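Local coordinates for MPT synthase subunit 2 (Burkholderia ambifaria, PDB 7L32), which probably serves as the catalytic large subunit of molybdopterin synthase, which transfers sulfur to precursor Z to make the dithiolene of molybdopterin, at residues 56-61 against 90-96; 72-77 against 120-125; 126-132 against 144-150. All coordinates share one frame; numbering follows the deposited sequence.

The contacts follow the alpha/beta build of MoaE from one sheet to the other. Interaction 1 (56-61 with 90-96) lies at one edge of the antiparallel sheet, and interaction 3 (126-132 with 144-150) at its other side; their centres are about 13 Å apart, and they share the sheet through the neighbouring strands 57-61 and 131-136. Interaction 2 pairs helices 65-80 and 111-128 against the mixed sheet, its centre about 21 Å from interaction 1's and about 13 Å from interaction 3's. Interactions 1 and 2 interlock along the chain and close before interaction 3 opens. Helix 111-128 links interactions 2 and 3, which both touch the second subunit, and so probably couples helix pair and hairpin to the dimer interface.

Interaction 1 of 3, residues 56-61 against 90-96; sequences AMELEH and HRVGRLL
Leu59 sits at the closely packed end of this strand pair. Its CD1 comes within 3.7 Å of His90 CE1, approaching the imidazole at its edge and in the ring plane, while in another direction CD1 meets Leu95 CD1. The His90 ring is held in place by ND1, which donates to the backbone O of Arg91 at 2.9 Å and keeps that acceptor almost exactly in the ring plane; the ring also stacks with Phe131. Four backbone hydrogen bonds join Met57 to Leu95 and Leu59 to Gly93, the shortest being Leu95 N to Met57 O at 2.7 Å and nearly straight (177°). This is the edge of the antiparallel sheet of MoaE, strand 93-95 lying outermost beside 57-61. Gly93 has phi 102° and psi -160°, a backbone shape that a residue without a side chain takes up easily. The other face is looser. Glu58 and Arg94 form a non-hydrogen-bonded pair whose chains touch through their CG atoms, 4.1 Å apart; the carboxylate turns to a salt bridge with Lys134. The extended Arg94 chain carries its guanidinium to the solvent side, where Ala56 CB, poorly ordered, lies over one face with NE 4.2 Å away.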
loop_
_atom_site.group_PDB
_atom_site.type_symbol
_atom_site.label_atom_id
_atom_site.label_comp_id
_atom_site.label_asym_id
_atom_site.label_seq_id
_atom_site.Cartn_x
_atom_site.Cartn_y
_atom_site.Cartn_z
ATOM N N ALA A 56 -18.454 -7.136 -18.913
ATOM C CA ALA A 56 -17.093 -7.496 -18.531
ATOM C C ALA A 56 -16.078 -6.567 -19.183
ATOM O O ALA A 56 -16.295 -6.058 -20.283
ATOM C CB ALA A 56 -16.798 -8.940 -18.903
ATOM N N MET A 57 -14.956 -6.372 -18.501
ATOM C CA MET A 57 -13.864 -5.553 -19.011
ATOM C C MET A 57 -12.890 -6.440 -19.772
ATOM O O MET A 57 -12.371 -7.416 -19.221
ATOM C CB MET A 57 -13.163 -4.824 -17.859
ATOM C CG MET A 57 -11.928 -4.007 -18.268
ATOM S SD MET A 57 -10.948 -3.348 -16.895
ATOM C CE MET A 57 -12.170 -3.202 -15.589
ATOM N N GLU A 58 -12.654 -6.105 -21.043
ATOM C CA GLU A 58 -11.649 -6.769 -21.863
ATOM C C GLU A 58 -10.513 -5.773 -22.063
ATOM O O GLU A 58 -10.694 -4.757 -22.746
ATOM C CB GLU A 58 -12.225 -7.224 -23.200
ATOM C CG GLU A 58 -13.162 -8.414 -23.103
ATOM C CD GLU A 58 -13.110 -9.287 -24.334
ATOM O OE1 GLU A 58 -12.025 -9.374 -24.947
ATOM O OE2 GLU A 58 -14.155 -9.862 -24.706
ATOM N N LEU A 59 -9.353 -6.080 -21.479
ATOM C CA LEU A 59 -8.150 -5.256 -21.518
ATOM C C LEU A 59 -7.098 -5.917 -22.394
ATOM O O LEU A 59 -6.877 -7.127 -22.297
ATOM C CB LEU A 59 -7.524 -5.070 -20.122
ATOM C CG LEU A 59 -7.782 -3.808 -19.316
ATOM C CD1 LEU A 59 -6.873 -3.798 -18.066
ATOM C CD2 LEU A 59 -7.562 -2.586 -20.190
ATOM N N GLU A 60 -6.411 -5.111 -23.203
ATOM C CA GLU A 60 -5.293 -5.588 -24.005
ATOM C C GLU A 60 -4.147 -4.595 -23.915
ATOM O O GLU A 60 -4.361 -3.386 -23.792
ATOM C CB GLU A 60 -5.697 -5.802 -25.481
ATOM C CG GLU A 60 -6.551 -7.046 -25.747
ATOM C CD GLU A 60 -6.127 -8.272 -24.936
ATOM O OE1 GLU A 60 -4.902 -8.529 -24.803
ATOM O OE2 GLU A 60 -7.022 -8.982 -24.420
ATOM N N HIS A 61 -2.933 -5.121 -23.971
ATOM C CA HIS A 61 -1.718 -4.325 -23.961
ATOM C C HIS A 61 -1.091 -4.379 -25.351
ATOM O O HIS A 61 -1.599 -5.052 -26.252
ATOM C CB HIS A 61 -0.738 -4.834 -22.897
ATOM C CG HIS A 61 -0.156 -6.181 -23.215
ATOM N ND1 HIS A 61 -0.938 -7.288 -23.466
ATOM C CD2 HIS A 61 1.128 -6.593 -23.343
ATOM C CE1 HIS A 61 -0.164 -8.326 -23.725
ATOM N NE2 HIS A 61 1.096 -7.932 -23.657
ATOM N N HIS A 90 0.525 -6.526 -13.979
ATOM C CA HIS A 90 -0.725 -6.037 -14.537
ATOM C C HIS A 90 -1.376 -7.157 -15.340
ATOM O O HIS A 90 -0.692 -7.882 -16.068
ATOM C CB HIS A 90 -0.489 -4.798 -15.421
ATOM C CG HIS A 90 -1.692 -3.914 -15.560
ATOM N ND1 HIS A 90 -2.880 -4.347 -16.109
ATOM C CD2 HIS A 90 -1.872 -2.601 -15.269
ATOM C CE1 HIS A 90 -3.750 -3.349 -16.129
ATOM N NE2 HIS A 90 -3.163 -2.277 -15.628
ATOM N N ARG A 91 -2.686 -7.324 -15.184
ATOM C CA ARG A 91 -3.377 -8.368 -15.925
ATOM C C ARG A 91 -3.981 -7.803 -17.203
ATOM O O ARG A 91 -4.208 -6.597 -17.331
ATOM C CB ARG A 91 -4.470 -9.014 -15.083
ATOM C CG ARG A 91 -3.921 -9.736 -13.855
ATOM C CD ARG A 91 -5.038 -10.366 -13.059
ATOM N NE ARG A 91 -5.624 -11.503 -13.753
ATOM C CZ ARG A 91 -6.824 -11.999 -13.489
ATOM N NH1 ARG A 91 -7.613 -11.448 -12.580
ATOM N NH2 ARG A 91 -7.248 -13.071 -14.160
ATOM N N VAL A 92 -4.222 -8.706 -18.159
ATOM C CA VAL A 92 -4.947 -8.412 -19.392
ATOM C C VAL A 92 -5.934 -9.549 -19.637
ATOM O O VAL A 92 -5.936 -10.563 -18.932
ATOM C CB VAL A 92 -4.005 -8.226 -20.602
ATOM C CG1 VAL A 92 -3.195 -6.942 -20.451
ATOM C CG2 VAL A 92 -3.083 -9.426 -20.764
ATOM N N GLY A 93 -6.782 -9.372 -20.645
ATOM C CA GLY A 93 -7.809 -10.345 -20.952
ATOM C C GLY A 93 -9.184 -9.926 -20.466
ATOM O O GLY A 93 -9.467 -8.753 -20.221
ATOM N N ARG A 94 -10.054 -10.920 -20.332
ATOM C CA ARG A 94 -11.439 -10.694 -19.929
ATOM C C ARG A 94 -11.507 -10.734 -18.405
ATOM O O ARG A 94 -11.327 -11.793 -17.794
ATOM C CB ARG A 94 -12.344 -11.743 -20.569
ATOM C CG ARG A 94 -13.831 -11.459 -20.483
ATOM C CD ARG A 94 -14.607 -12.518 -21.261
ATOM N NE ARG A 94 -16.024 -12.523 -20.922
ATOM C CZ ARG A 94 -16.538 -13.205 -19.905
ATOM N NH1 ARG A 94 -15.773 -13.917 -19.093
ATOM N NH2 ARG A 94 -17.850 -13.170 -19.696
ATOM N N LEU A 95 -11.777 -9.585 -17.793
ATOM C CA LEU A 95 -11.758 -9.435 -16.341
ATOM C C LEU A 95 -13.164 -9.115 -15.854
ATOM O O LEU A 95 -13.824 -8.221 -16.396
ATOM C CB LEU A 95 -10.786 -8.336 -15.920
ATOM C CG LEU A 95 -9.341 -8.512 -16.402
ATOM C CD1 LEU A 95 -8.571 -7.204 -16.260
ATOM C CD2 LEU A 95 -8.631 -9.639 -15.644
ATOM N N LEU A 96 -13.624 -9.858 -14.846
ATOM C CA LEU A 96 -14.970 -9.719 -14.303
ATOM C C LEU A 96 -14.977 -8.763 -13.117
ATOM O O LEU A 96 -13.928 -8.477 -12.534
ATOM C CB LEU A 96 -15.505 -11.089 -13.879
ATOM C CG LEU A 96 -15.790 -12.037 -15.047
ATOM C CD1 LEU A 96 -16.250 -13.410 -14.560
ATOM C CD2 LEU A 96 -16.830 -11.421 -15.966
#

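Interaction 2 of 3, residues 72-77 against 120-125; sequences KIAAEA and FVMDYL
Ile73 lies over the face of the Tyr124 ring, its CG1 just 3.3 Å from the ring centroid and 9° off the normal, a CH-pi contact. It is the heart of an antiparallel helix pair, 65-80 with 111-128, packed on the mixed sheet of the alpha/beta MoaE fold; the axes of the short segments come within 9.6 Å at 146°. From the same side chain, CG2 reaches Val121 CG1, and CD1 continues past the ring to the backbone of Leu125. One turn further along 65-80, Ala77 CB fits against Val121 CG2 at 3.7 Å and also touches Phe120 CD2. Glu76 contributes its aliphatic part, CG meeting Phe120 CZ at 3.6 Å; the bend at chi2 (64°) turns its carboxylate away to salt bridges with Arg79 and Arg80. Behind this layer, Val121 and Leu125 rest on Ile88 of strand 85-91, and Trp157 meets Phe120 edge-to-face. On the far side of helix 111-128, Asp123 bridges to Arg111 of the second subunit. At the solvent end the extended Lys72 chain passes the phenol, and a water lying in the ring plane sits 2.6 Å from Tyr124 OH.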
loop_
_atom_site.group_PDB
_atom_site.type_symbol
_atom_site.label_atom_id
_atom_site.label_comp_id
_atom_site.label_asym_id
_atom_site.label_seq_id
_atom_site.Cartn_x
_atom_site.Cartn_y
_atom_site.Cartn_z
ATOM N N LYS A 72 10.139 1.885 -17.748
ATOM C CA LYS A 72 10.523 3.295 -17.693
ATOM C C LYS A 72 9.921 3.990 -16.474
ATOM O O LYS A 72 10.584 4.810 -15.819
ATOM C CB LYS A 72 10.071 3.995 -18.974
ATOM C CG LYS A 72 10.173 5.508 -18.959
ATOM C CD LYS A 72 9.690 6.107 -20.307
ATOM C CE LYS A 72 10.145 7.566 -20.456
ATOM N NZ LYS A 72 9.579 8.263 -21.653
ATOM N N ILE A 73 8.655 3.690 -16.175
ATOM C CA ILE A 73 7.999 4.269 -14.996
ATOM C C ILE A 73 8.729 3.848 -13.722
ATOM O O ILE A 73 9.037 4.677 -12.855
ATOM C CB ILE A 73 6.518 3.850 -14.961
ATOM C CG1 ILE A 73 5.753 4.517 -16.108
ATOM C CG2 ILE A 73 5.889 4.163 -13.566
ATOM C CD1 ILE A 73 4.415 3.872 -16.388
ATOM N N ALA A 74 9.019 2.550 -13.586
ATOM C CA ALA A 74 9.718 2.087 -12.380
ATOM C C ALA A 74 11.114 2.687 -12.278
ATOM O O ALA A 74 11.571 3.036 -11.181
ATOM C CB ALA A 74 9.793 0.560 -12.369
ATOM N N ALA A 75 11.816 2.808 -13.413
ATOM C CA ALA A 75 13.143 3.416 -13.405
ATOM C C ALA A 75 13.087 4.873 -12.942
ATOM O O ALA A 75 13.955 5.322 -12.181
ATOM C CB ALA A 75 13.783 3.320 -14.801
ATOM N N GLU A 76 12.082 5.625 -13.401
ATOM C CA GLU A 76 11.914 7.015 -12.961
ATOM C C GLU A 76 11.588 7.101 -11.471
ATOM O O GLU A 76 12.096 7.992 -10.776
ATOM C CB GLU A 76 10.833 7.715 -13.789
ATOM C CG GLU A 76 10.447 9.122 -13.292
ATOM C CD GLU A 76 11.590 10.152 -13.370
ATOM O OE1 GLU A 76 12.661 9.897 -13.982
ATOM O OE2 GLU A 76 11.411 11.249 -12.812
ATOM N N ALA A 77 10.758 6.184 -10.956
ATOM C CA ALA A 77 10.551 6.134 -9.507
ATOM C C ALA A 77 11.872 5.932 -8.779
ATOM O O ALA A 77 12.122 6.561 -7.743
ATOM C CB ALA A 77 9.566 5.021 -9.126
ATOM N N PHE A 120 3.245 7.312 -6.948
ATOM C CA PHE A 120 3.798 7.849 -8.198
ATOM C C PHE A 120 3.710 6.819 -9.326
ATOM O O PHE A 120 3.303 7.144 -10.459
ATOM C CB PHE A 120 5.256 8.297 -7.976
ATOM C CG PHE A 120 5.971 8.676 -9.257
ATOM C CD1 PHE A 120 5.851 9.952 -9.779
ATOM C CD2 PHE A 120 6.773 7.752 -9.927
ATOM C CE1 PHE A 120 6.472 10.308 -11.006
ATOM C CE2 PHE A 120 7.400 8.090 -11.126
ATOM C CZ PHE A 120 7.261 9.371 -11.673
ATOM N N VAL A 121 4.124 5.580 -9.048
ATOM C CA VAL A 121 4.085 4.537 -10.079
ATOM C C VAL A 121 2.650 4.302 -10.543
ATOM O O VAL A 121 2.392 4.174 -11.745
ATOM C CB VAL A 121 4.743 3.233 -9.569
ATOM C CG1 VAL A 121 4.482 2.057 -10.550
ATOM C CG2 VAL A 121 6.276 3.406 -9.373
ATOM N N MET A 122 1.690 4.253 -9.608
ATOM C CA MET A 122 0.287 4.060 -9.991
ATOM C C MET A 122 -0.226 5.221 -10.840
ATOM O O MET A 122 -0.907 5.000 -11.858
ATOM C CB MET A 122 -0.621 3.883 -8.749
ATOM C CG MET A 122 -0.667 2.423 -8.201
ATOM S SD MET A 122 -1.234 1.222 -9.461
ATOM C CE MET A 122 -2.862 1.861 -9.799
ATOM N N ASP A 123 0.081 6.466 -10.443
ATOM C CA ASP A 123 -0.369 7.633 -11.214
ATOM C C ASP A 123 0.192 7.596 -12.635
ATOM O O ASP A 123 -0.523 7.861 -13.605
ATOM C CB ASP A 123 0.076 8.930 -10.535
ATOM C CG ASP A 123 -0.752 9.273 -9.303
ATOM O OD1 ASP A 123 -1.856 8.707 -9.114
ATOM O OD2 ASP A 123 -0.270 10.118 -8.527
ATOM N N TYR A 124 1.490 7.319 -12.759
ATOM C CA TYR A 124 2.151 7.292 -14.071
ATOM C C TYR A 124 1.641 6.118 -14.903
ATOM O O TYR A 124 1.373 6.258 -16.110
ATOM C CB TYR A 124 3.664 7.192 -13.826
ATOM C CG TYR A 124 4.654 7.566 -14.911
ATOM C CD1 TYR A 124 4.261 7.779 -16.229
ATOM C CD2 TYR A 124 6.022 7.614 -14.620
ATOM C CE1 TYR A 124 5.201 8.083 -17.225
ATOM C CE2 TYR A 124 6.972 7.922 -15.609
ATOM C CZ TYR A 124 6.550 8.151 -16.909
ATOM O OH TYR A 124 7.474 8.450 -17.897
ATOM N N LEU A 125 1.469 4.960 -14.263
ATOM C CA LEU A 125 0.880 3.799 -14.932
ATOM C C LEU A 125 -0.498 4.127 -15.503
ATOM O O LEU A 125 -0.781 3.871 -16.688
ATOM C CB LEU A 125 0.787 2.631 -13.934
ATOM C CG LEU A 125 0.263 1.262 -14.386
ATOM C CD1 LEU A 125 0.813 0.180 -13.436
ATOM C CD2 LEU A 125 -1.275 1.189 -14.424
HETATM O O HOH W 1 6.689 9.043 -20.324
#

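Interaction 3 of 3, residues 126-132 against 144-150; sequences KTEAPFW and VDARSTD
Lys126 O is gripped from two directions: Ser148 N donates to it at 2.8 Å, nearly straight (172°), and a water donates as well. That water also donates to Ala146 O and accepts from Ser148 OG, so it ties both segments together. Further along, Ala146 N donates to Phe131 O at 2.9 Å, and Phe131 CB packs against Ala146 CB. Trp132 and Asp145 form a non-hydrogen-bonded pair of the 131-136/141-145 hairpin, with Trp132 CD1 3.7 Å from Asp145 N. The chain leaving this hairpin is thus fastened back to the end of helix 111-128. The Arg147 chain runs along the carbonyls ending the helix: CG lies 3.3 Å from Ala129 O, and chi3 (-42°) brings NE and NH2 side-on to the Asp145 carboxylate. NH2 meets Asp145 OD2 at 2.7 Å in the guanidinium plane, while Asp145 OD1 also accepts from Arg147 N, closing an Asx turn. Another water joins Arg147 NH1 to Glu128 O and OE1. Thr127 CG2 touches Asp150 CB at 4.0 Å, where Asp150 caps helix 151-156. Paired with Asp145 and water-linked to Glu128, whose OE1 lies beyond salt-bridge range, the guanidinium probably shares its charge between both acids.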
loop_
_atom_site.group_PDB
_atom_site.type_symbol
_atom_site.label_atom_id
_atom_site.label_comp_id
_atom_site.label_asym_id
_atom_site.label_seq_id
_atom_site.Cartn_x
_atom_site.Cartn_y
_atom_site.Cartn_z
ATOM N N LYS A 126 -1.380 4.686 -14.665
ATOM C CA LYS A 126 -2.771 4.896 -15.075
ATOM C C LYS A 126 -2.897 5.948 -16.174
ATOM O O LYS A 126 -3.818 5.880 -17.004
ATOM C CB LYS A 126 -3.618 5.277 -13.857
ATOM C CG LYS A 126 -3.917 4.093 -12.935
ATOM C CD LYS A 126 -4.890 3.112 -13.623
ATOM C CE LYS A 126 -5.233 1.894 -12.753
ATOM N NZ LYS A 126 -6.236 0.938 -13.406
ATOM N N THR A 127 -1.970 6.896 -16.230
ATOM C CA THR A 127 -2.050 7.948 -17.228
ATOM C C THR A 127 -1.200 7.679 -18.462
ATOM O O THR A 127 -1.510 8.224 -19.532
ATOM C CB THR A 127 -1.659 9.305 -16.606
ATOM O OG1 THR A 127 -0.305 9.257 -16.130
ATOM C CG2 THR A 127 -2.588 9.637 -15.434
ATOM N N GLU A 128 -0.161 6.836 -18.375
ATOM C CA GLU A 128 0.747 6.699 -19.513
ATOM C C GLU A 128 0.962 5.289 -20.066
ATOM O O GLU A 128 1.409 5.173 -21.213
ATOM C CB GLU A 128 2.124 7.300 -19.178
ATOM C CG GLU A 128 2.094 8.816 -18.944
ATOM C CD GLU A 128 1.590 9.598 -20.145
ATOM O OE1 GLU A 128 1.944 9.241 -21.295
ATOM O OE2 GLU A 128 0.833 10.572 -19.938
ATOM N N ALA A 129 0.694 4.233 -19.316
ATOM C CA ALA A 129 0.982 2.888 -19.833
ATOM C C ALA A 129 -0.018 2.509 -20.927
ATOM O O ALA A 129 -1.231 2.645 -20.725
ATOM C CB ALA A 129 0.946 1.844 -18.713
ATOM N N PRO A 130 0.445 2.033 -22.095
ATOM C CA PRO A 130 -0.486 1.724 -23.198
ATOM C C PRO A 130 -1.342 0.491 -22.959
ATOM O O PRO A 130 -0.855 -0.644 -23.031
ATOM C CB PRO A 130 0.440 1.514 -24.405
ATOM C CG PRO A 130 1.746 2.128 -24.014
ATOM C CD PRO A 130 1.850 1.946 -22.520
ATOM N N PHE A 131 -2.629 0.717 -22.701
ATOM C CA PHE A 131 -3.632 -0.333 -22.583
ATOM C C PHE A 131 -4.863 0.119 -23.346
ATOM O O PHE A 131 -5.100 1.323 -23.484
ATOM C CB PHE A 131 -4.041 -0.606 -21.124
ATOM C CG PHE A 131 -3.002 -1.337 -20.332
ATOM C CD1 PHE A 131 -2.904 -2.718 -20.395
ATOM C CD2 PHE A 131 -2.118 -0.636 -19.523
ATOM C CE1 PHE A 131 -1.940 -3.400 -19.653
ATOM C CE2 PHE A 131 -1.152 -1.297 -18.795
ATOM C CZ PHE A 131 -1.063 -2.685 -18.856
ATOM N N TRP A 132 -5.668 -0.855 -23.791
ATOM C CA TRP A 132 -6.894 -0.604 -24.537
ATOM C C TRP A 132 -8.024 -1.445 -23.969
ATOM O O TRP A 132 -7.812 -2.594 -23.576
ATOM C CB TRP A 132 -6.728 -0.926 -26.039
ATOM C CG TRP A 132 -5.828 0.045 -26.760
ATOM C CD1 TRP A 132 -6.224 1.109 -27.527
ATOM C CD2 TRP A 132 -4.389 0.066 -26.757
ATOM N NE1 TRP A 132 -5.121 1.773 -28.019
ATOM C CE2 TRP A 132 -3.984 1.160 -27.558
ATOM C CE3 TRP A 132 -3.403 -0.738 -26.169
ATOM C CZ2 TRP A 132 -2.636 1.466 -27.788
ATOM C CZ3 TRP A 132 -2.055 -0.418 -26.388
ATOM C CH2 TRP A 132 -1.690 0.669 -27.193
ATOM N N VAL A 144 -10.648 1.048 -27.278
ATOM C CA VAL A 144 -10.521 2.441 -26.870
ATOM C C VAL A 144 -9.362 2.563 -25.885
ATOM O O VAL A 144 -9.193 1.723 -24.998
ATOM C CB VAL A 144 -11.836 3.002 -26.284
ATOM C CG1 VAL A 144 -13.014 2.697 -27.221
ATOM C CG2 VAL A 144 -12.110 2.475 -24.886
ATOM N N ASP A 145 -8.544 3.588 -26.089
ATOM C CA ASP A 145 -7.430 3.922 -25.208
ATOM C C ASP A 145 -7.885 3.973 -23.751
ATOM O O ASP A 145 -8.797 4.724 -23.405
ATOM C CB ASP A 145 -6.882 5.276 -25.683
ATOM C CG ASP A 145 -5.685 5.767 -24.891
ATOM O OD1 ASP A 145 -5.115 5.022 -24.061
ATOM O OD2 ASP A 145 -5.316 6.939 -25.126
ATOM N N ALA A 146 -7.262 3.148 -22.900
ATOM C CA ALA A 146 -7.659 3.020 -21.501
ATOM C C ALA A 146 -6.874 3.930 -20.563
ATOM O O ALA A 146 -7.138 3.913 -19.352
ATOM C CB ALA A 146 -7.518 1.565 -21.026
ATOM N N ARG A 147 -5.923 4.704 -21.086
ATOM C CA ARG A 147 -5.189 5.659 -20.268
ATOM C C ARG A 147 -6.146 6.707 -19.715
ATOM O O ARG A 147 -7.087 7.135 -20.392
ATOM C CB ARG A 147 -4.099 6.335 -21.108
ATOM C CG ARG A 147 -2.883 5.466 -21.433
ATOM C CD ARG A 147 -1.952 6.172 -22.405
ATOM N NE ARG A 147 -2.699 6.839 -23.468
ATOM C CZ ARG A 147 -2.184 7.724 -24.311
ATOM N NH1 ARG A 147 -0.908 8.079 -24.248
ATOM N NH2 ARG A 147 -2.965 8.268 -25.241
ATOM N N SER A 148 -5.941 7.053 -18.457
ATOM C CA SER A 148 -6.659 8.090 -17.733
ATOM C C SER A 148 -5.930 9.422 -17.858
ATOM O O SER A 148 -4.788 9.494 -18.318
ATOM C CB SER A 148 -6.789 7.738 -16.248
ATOM O OG SER A 148 -7.462 6.510 -16.031
ATOM N N THR A 149 -6.631 10.489 -17.503
ATOM C CA THR A 149 -6.021 11.794 -17.283
ATOM C C THR A 149 -6.143 12.134 -15.800
ATOM O O THR A 149 -7.207 11.939 -15.200
ATOM C CB THR A 149 -6.676 12.874 -18.150
ATOM O OG1 THR A 149 -8.072 12.957 -17.850
ATOM C CG2 THR A 149 -6.501 12.539 -19.629
ATOM N N ASP A 150 -5.051 12.594 -15.196
ATOM C CA ASP A 150 -5.075 13.061 -13.811
ATOM C C ASP A 150 -4.282 14.363 -13.811
ATOM O O ASP A 150 -3.051 14.344 -13.719
ATOM C CB ASP A 150 -4.465 12.014 -12.868
ATOM C CG ASP A 150 -4.776 12.272 -11.380
ATOM O OD1 ASP A 150 -4.767 13.442 -10.929
ATOM O OD2 ASP A 150 -5.011 11.280 -10.648
HETATM O O HOH W 2 -6.170 4.264 -16.802
HETATM O O HOH W 3 1.611 7.018 -23.008
HETATM O O HOH W 4 -3.192 3.387 -24.782
#